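Local coordinates for protein LS-24 (Lathyrus sativus, PDB 3LP9) that probably binds hemin as a monomer or spermine as a dimer, and may act in the oxidative stress response and polyamine biosynthesis, at residues R128-Y133 with I143-N148; G137-R142 with K153-I158. All coordinates share one frame; numbering follows the deposited sequence.

Interaction 1 of 2, residues R128-Y133 with I143-N148; sequences RGKEVY and IDYGSN
Asp144 OD1 lies 3.8 Å from Lys130 CB and is gripped by two backbone N-H groups of its own loop. Gly146 N meets it at 2.8 Å, nearly along the C-O axis, an Asx turn, while Ser147 N approaches from above the carboxylate plane. The other oxygen, Asp144 OD2, takes two waters: one also accepts from Lys130 N, and the second is weakly bonded to Glu131 OE2. The second water would probably ease the nearness of the two acids; Glu131 has its stronger partner in Arg142, through a salt bridge from OE1. The main chains pair as antiparallel strands, Ile143 N reaching Val132 O at 2.7 Å and Val132 N returning to Ile143 O at 3.0 Å. This is the open end of the 131-136/139-144 hairpin, the two middle strands of one blade of the four-bladed hemopexin propeller. Just beyond it, Tyr145 N bonds to Lys130 O over 3.1 Å. With CG between the backbone N and the carbonyl carbon (chi1 68°), the Tyr145 ring folds back beside the lysine. Lys130 CB sits over its face, 3.8 Å from the centroid in a CH-pi contact, and the extended chain runs on past CE2. Val132 CG2 meets the ring edge 3.8 Å from Tyr145 CD1, and Val132 CB also packs on Ile143 CG1. The hydroxyl of Tyr145 is hydrogen-bonded to Arg125 and Glu71. An alanine in place of Tyr145 would probably leave the Lys130 chain without its platform and free to swing, and deprive Arg125 and Glu71 of a shared hydroxyl.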
loop_
_atom_site.group_PDB
_atom_site.type_symbol
_atom_site.label_atom_id
_atom_site.label_comp_id
_atom_site.label_asym_id
_atom_site.label_seq_id
_atom_site.Cartn_x
_atom_site.Cartn_y
_atom_site.Cartn_z
ATOM N N ARG A 128 16.055 -22.004 -14.568
ATOM C CA ARG A 128 16.031 -21.748 -15.994
ATOM C C ARG A 128 15.807 -20.290 -16.407
ATOM O O ARG A 128 14.756 -19.730 -16.133
ATOM C CB ARG A 128 14.959 -22.619 -16.590
ATOM C CG ARG A 128 14.443 -22.111 -17.884
ATOM C CD ARG A 128 15.084 -22.875 -18.985
ATOM N NE ARG A 128 13.970 -23.059 -19.896
ATOM C CZ ARG A 128 13.390 -24.237 -20.102
ATOM N NH1 ARG A 128 13.865 -25.338 -19.492
ATOM N NH2 ARG A 128 12.341 -24.300 -20.910
ATOM N N GLY A 129 16.788 -19.713 -17.122
ATOM C CA GLY A 129 16.763 -18.305 -17.565
ATOM C C GLY A 129 16.290 -17.362 -16.464
ATOM O O GLY A 129 16.808 -17.384 -15.324
ATOM N N LYS A 130 15.317 -16.524 -16.812
ATOM C CA LYS A 130 14.704 -15.609 -15.815
ATOM C C LYS A 130 13.272 -16.031 -15.429
ATOM O O LYS A 130 12.428 -15.191 -15.090
ATOM C CB LYS A 130 14.749 -14.176 -16.355
ATOM C CG LYS A 130 16.119 -13.743 -16.777
ATOM C CD LYS A 130 16.084 -12.288 -17.025
ATOM C CE LYS A 130 17.428 -11.605 -16.806
ATOM N NZ LYS A 130 17.187 -10.102 -16.868
ATOM N N GLU A 131 13.025 -17.342 -15.505
ATOM C CA GLU A 131 11.704 -17.895 -15.221
ATOM C C GLU A 131 11.362 -18.056 -13.718
ATOM O O GLU A 131 12.235 -18.214 -12.889
ATOM C CB GLU A 131 11.469 -19.174 -16.019
ATOM C CG GLU A 131 11.439 -18.944 -17.538
ATOM C CD GLU A 131 11.254 -20.203 -18.323
ATOM O OE1 GLU A 131 10.660 -21.158 -17.779
ATOM O OE2 GLU A 131 11.727 -20.256 -19.482
ATOM N N VAL A 132 10.077 -17.916 -13.388
ATOM C CA VAL A 132 9.550 -17.896 -11.993
ATOM C C VAL A 132 8.199 -18.631 -12.011
ATOM O O VAL A 132 7.439 -18.518 -12.979
ATOM C CB VAL A 132 9.341 -16.453 -11.409
ATOM C CG1 VAL A 132 8.915 -16.480 -9.972
ATOM C CG2 VAL A 132 10.564 -15.605 -11.531
ATOM N N TYR A 133 7.929 -19.414 -10.978
ATOM C CA TYR A 133 6.613 -20.007 -10.757
ATOM C C TYR A 133 5.938 -19.358 -9.601
ATOM O O TYR A 133 6.497 -19.252 -8.530
ATOM C CB TYR A 133 6.709 -21.516 -10.514
ATOM C CG TYR A 133 7.385 -22.237 -11.673
ATOM C CD1 TYR A 133 6.632 -22.929 -12.651
ATOM C CD2 TYR A 133 8.777 -22.215 -11.798
ATOM C CE1 TYR A 133 7.271 -23.563 -13.700
ATOM C CE2 TYR A 133 9.408 -22.825 -12.846
ATOM C CZ TYR A 133 8.662 -23.492 -13.783
ATOM O OH TYR A 133 9.333 -24.126 -14.807
ATOM N N ILE A 143 6.284 -17.434 -15.145
ATOM C CA ILE A 143 6.603 -16.180 -15.853
ATOM C C ILE A 143 8.088 -16.024 -16.266
ATOM O O ILE A 143 8.933 -16.844 -15.905
ATOM C CB ILE A 143 6.096 -14.941 -15.081
ATOM C CG1 ILE A 143 7.087 -14.528 -13.993
ATOM C CG2 ILE A 143 4.693 -15.192 -14.553
ATOM C CD1 ILE A 143 6.767 -13.214 -13.312
ATOM N N ASP A 144 8.388 -14.984 -17.034
ATOM C CA ASP A 144 9.761 -14.599 -17.365
ATOM C C ASP A 144 9.908 -13.119 -16.989
ATOM O O ASP A 144 9.331 -12.270 -17.648
ATOM C CB ASP A 144 10.031 -14.839 -18.815
ATOM C CG ASP A 144 11.453 -14.499 -19.217
ATOM O OD1 ASP A 144 12.012 -13.427 -18.827
ATOM O OD2 ASP A 144 12.041 -15.302 -19.952
ATOM N N TYR A 145 10.620 -12.807 -15.903
ATOM C CA TYR A 145 10.724 -11.417 -15.480
ATOM C C TYR A 145 11.608 -10.525 -16.329
ATOM O O TYR A 145 11.604 -9.310 -16.114
ATOM C CB TYR A 145 11.111 -11.270 -14.029
ATOM C CG TYR A 145 12.527 -11.707 -13.698
ATOM C CD1 TYR A 145 12.749 -12.869 -12.933
ATOM C CD2 TYR A 145 13.631 -10.922 -14.082
ATOM C CE1 TYR A 145 14.038 -13.250 -12.554
ATOM C CE2 TYR A 145 14.954 -11.299 -13.765
ATOM C CZ TYR A 145 15.158 -12.469 -12.999
ATOM O OH TYR A 145 16.441 -12.844 -12.658
ATOM N N GLY A 146 12.342 -11.078 -17.305
ATOM C CA GLY A 146 13.092 -10.243 -18.238
ATOM C C GLY A 146 12.177 -9.735 -19.329
ATOM O O GLY A 146 12.215 -8.567 -19.698
ATOM N N SER A 147 11.357 -10.635 -19.872
ATOM C CA SER A 147 10.361 -10.273 -20.899
ATOM C C SER A 147 9.088 -9.771 -20.234
ATOM O O SER A 147 8.250 -9.119 -20.872
ATOM C CB SER A 147 10.018 -11.458 -21.774
ATOM O OG SER A 147 9.091 -12.329 -21.129
ATOM N N ASN A 148 8.957 -10.074 -18.944
ATOM C CA ASN A 148 7.806 -9.645 -18.157
ATOM C C ASN A 148 6.575 -10.203 -18.843
ATOM O O ASN A 148 5.701 -9.457 -19.236
ATOM C CB ASN A 148 7.718 -8.100 -17.986
ATOM C CG ASN A 148 6.816 -7.696 -16.819
ATOM O OD1 ASN A 148 6.661 -8.486 -15.865
ATOM N ND2 ASN A 148 6.232 -6.491 -16.862
HETATM O O HOH W 1 14.161 -16.448 -19.359
HETATM O O HOH W 2 11.141 -17.536 -21.513
#

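Interaction 2 of 2, residues G137-R142 with K153-I158; sequences GDQYAR and KEIKSI
Gln139 and Tyr140 pair antiparallel with Ser157 and Lys156, the first as a non-hydrogen-bonded pair with CA atoms 4.4 Å apart and the second as a hydrogen-bonded one. They join the third strand of a hemopexin propeller blade, 139-144, to its outermost strand, 149-157. The pairing is uneven: Tyr140 N donates to Lys156 O at 3.0 Å, nearly straight at 162°, whereas the return bond from Lys156 N to Tyr140 O is weak. A tighter bond follows from Ile158 N to Asp138 O, 2.7 Å long. It lies where the strand gives way to the helix 158-161, for which Ser157 is the N-cap, its OG capping a backbone N further on. The side chain of Ile158 leans over the same carbonyl, with CG1 close to Asp138 O and CD1 3.7 Å from Gly137 O, so that the start of the helix is seated on the turn entering strand 139-144. The turn has a second tie, from Gly137 N to the side-chain OD2 of Asp121, a residue of the calcium site. Across the sheet, Ile155 CG2 fits against Gln139 CB and Tyr140 O. Tyr140 carries much of the remaining contact. Its CG stands between the backbone N and the carbonyl carbon (chi1 83°), which lays the ring along the neighbouring strand; CE1 comes 3.3 Å from Ser157 O, at the ring's edge. Tyr162 meets the ring edge-to-face. Lys156 lies alongside the tyrosine, pointing the same way, and bends at chi3 (-51°) near the phenol, where one water bridges Tyr140 OH at 2.9 Å and Lys156 NZ at 3.2 Å.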
loop_
_atom_site.group_PDB
_atom_site.type_symbol
_atom_site.label_atom_id
_atom_site.label_comp_id
_atom_site.label_asym_id
_atom_site.label_seq_id
_atom_site.Cartn_x
_atom_site.Cartn_y
_atom_site.Cartn_z
ATOM N N GLY A 137 -3.964 -19.876 -4.546
ATOM C CA GLY A 137 -4.880 -20.961 -4.373
ATOM C C GLY A 137 -4.304 -22.159 -5.079
ATOM O O GLY A 137 -3.120 -22.443 -4.935
ATOM N N ASP A 138 -5.138 -22.844 -5.881
ATOM C CA ASP A 138 -4.749 -24.103 -6.539
ATOM C C ASP A 138 -4.270 -23.901 -7.961
ATOM O O ASP A 138 -4.028 -24.845 -8.682
ATOM C CB ASP A 138 -5.884 -25.131 -6.471
ATOM C CG ASP A 138 -7.108 -24.748 -7.279
ATOM O OD1 ASP A 138 -7.176 -23.683 -7.886
ATOM O OD2 ASP A 138 -8.027 -25.569 -7.328
ATOM N N GLN A 139 -4.109 -22.624 -8.309
ATOM C CA GLN A 139 -3.636 -22.166 -9.613
ATOM C C GLN A 139 -2.159 -21.793 -9.527
ATOM O O GLN A 139 -1.672 -21.399 -8.502
ATOM C CB GLN A 139 -4.429 -20.928 -9.990
ATOM C CG GLN A 139 -5.888 -21.161 -10.099
ATOM C CD GLN A 139 -6.245 -22.276 -11.076
ATOM O OE1 GLN A 139 -6.384 -23.453 -10.699
ATOM N NE2 GLN A 139 -6.421 -21.909 -12.327
ATOM N N TYR A 140 -1.437 -21.915 -10.629
ATOM C CA TYR A 140 -0.042 -21.427 -10.666
ATOM C C TYR A 140 0.329 -20.838 -12.026
ATOM O O TYR A 140 -0.154 -21.289 -13.092
ATOM C CB TYR A 140 0.945 -22.545 -10.317
ATOM C CG TYR A 140 1.269 -23.416 -11.504
ATOM C CD1 TYR A 140 0.417 -24.450 -11.892
ATOM C CD2 TYR A 140 2.425 -23.203 -12.243
ATOM C CE1 TYR A 140 0.695 -25.203 -12.960
ATOM C CE2 TYR A 140 2.695 -23.964 -13.329
ATOM C CZ TYR A 140 1.819 -24.950 -13.678
ATOM O OH TYR A 140 2.122 -25.712 -14.766
ATOM N N ALA A 141 1.214 -19.840 -11.971
ATOM C CA ALA A 141 1.688 -19.165 -13.170
ATOM C C ALA A 141 3.176 -19.394 -13.266
ATOM O O ALA A 141 3.858 -19.464 -12.228
ATOM C CB ALA A 141 1.405 -17.677 -13.087
ATOM N N ARG A 142 3.658 -19.515 -14.500
ATOM C CA ARG A 142 5.099 -19.575 -14.827
ATOM C C ARG A 142 5.395 -18.309 -15.656
ATOM O O ARG A 142 4.726 -18.078 -16.699
ATOM C CB ARG A 142 5.383 -20.824 -15.627
ATOM C CG ARG A 142 6.789 -21.023 -16.110
ATOM C CD ARG A 142 6.686 -22.184 -17.049
ATOM N NE ARG A 142 7.919 -22.397 -17.748
ATOM C CZ ARG A 142 8.078 -23.183 -18.793
ATOM N NH1 ARG A 142 7.043 -23.858 -19.270
ATOM N NH2 ARG A 142 9.275 -23.271 -19.354
ATOM N N LYS A 153 1.531 -19.714 -21.724
ATOM C CA LYS A 153 0.586 -18.602 -21.959
ATOM C C LYS A 153 -0.746 -18.796 -21.210
ATOM O O LYS A 153 -1.630 -17.925 -21.242
ATOM C CB LYS A 153 0.351 -18.411 -23.493
ATOM N N GLU A 154 -0.864 -19.936 -20.522
ATOM C CA GLU A 154 -2.064 -20.253 -19.747
ATOM C C GLU A 154 -1.837 -20.535 -18.260
ATOM O O GLU A 154 -0.910 -21.284 -17.901
ATOM C CB GLU A 154 -2.720 -21.469 -20.349
ATOM C CG GLU A 154 -4.184 -21.271 -20.493
ATOM C CD GLU A 154 -4.640 -21.919 -21.761
ATOM O OE1 GLU A 154 -4.900 -21.149 -22.756
ATOM O OE2 GLU A 154 -4.694 -23.192 -21.767
ATOM N N ILE A 155 -2.680 -19.945 -17.400
ATOM C CA ILE A 155 -2.689 -20.277 -15.952
ATOM C C ILE A 155 -3.371 -21.621 -15.749
ATOM O O ILE A 155 -4.558 -21.790 -16.044
ATOM C CB ILE A 155 -3.440 -19.228 -15.095
ATOM C CG1 ILE A 155 -2.833 -17.830 -15.279
ATOM C CG2 ILE A 155 -3.514 -19.678 -13.587
ATOM C CD1 ILE A 155 -3.242 -16.794 -14.231
ATOM N N LYS A 156 -2.635 -22.562 -15.189
ATOM C CA LYS A 156 -3.140 -23.926 -15.025
ATOM C C LYS A 156 -3.186 -24.337 -13.564
ATOM O O LYS A 156 -2.563 -23.712 -12.705
ATOM C CB LYS A 156 -2.267 -24.873 -15.841
ATOM C CG LYS A 156 -2.657 -24.817 -17.323
ATOM C CD LYS A 156 -1.539 -25.360 -18.259
ATOM C CE LYS A 156 -0.181 -24.704 -17.976
ATOM N NZ LYS A 156 0.916 -25.490 -18.686
ATOM N N SER A 157 -3.933 -25.388 -13.279
ATOM C CA SER A 157 -4.082 -25.887 -11.907
ATOM C C SER A 157 -2.761 -26.503 -11.484
ATOM O O SER A 157 -1.978 -26.946 -12.339
ATOM C CB SER A 157 -5.227 -26.925 -11.849
ATOM O OG SER A 157 -4.784 -28.205 -12.267
ATOM N N ILE A 158 -2.499 -26.546 -10.184
ATOM C CA ILE A 158 -1.267 -27.147 -9.667
ATOM C C ILE A 158 -1.147 -28.628 -10.000
ATOM O O ILE A 158 -0.070 -29.103 -10.348
ATOM C CB ILE A 158 -1.139 -26.939 -8.140
ATOM C CG1 ILE A 158 -0.710 -25.496 -7.856
ATOM C CG2 ILE A 158 -0.175 -27.979 -7.556
ATOM C CD1 ILE A 158 -0.814 -25.033 -6.361
HETATM O O HOH W 3 0.605 -27.591 -16.333
#

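Overall arrangement
Leaving the turn at 128-131, the chain runs along strand 131-136, reverses, and comes back along 139-144, where interaction 1 closes the hairpin at residues 143-148. Interaction 2 begins inside that loop, at 137-142, and closes outside it, when the last strand of the blade arrives at 153-158. The two contacts therefore cross along the chain instead of nesting. Strand 139-144 is common to both: its final residues serve interaction 1 and its opening ones interaction 2, with centres 15 Å apart. Arg142 joins them, through a salt bridge to Glu131 and by packing on Tyr133. Together they tie three successive strands of one propeller blade into an antiparallel sheet and fasten the short helix that follows to its edge.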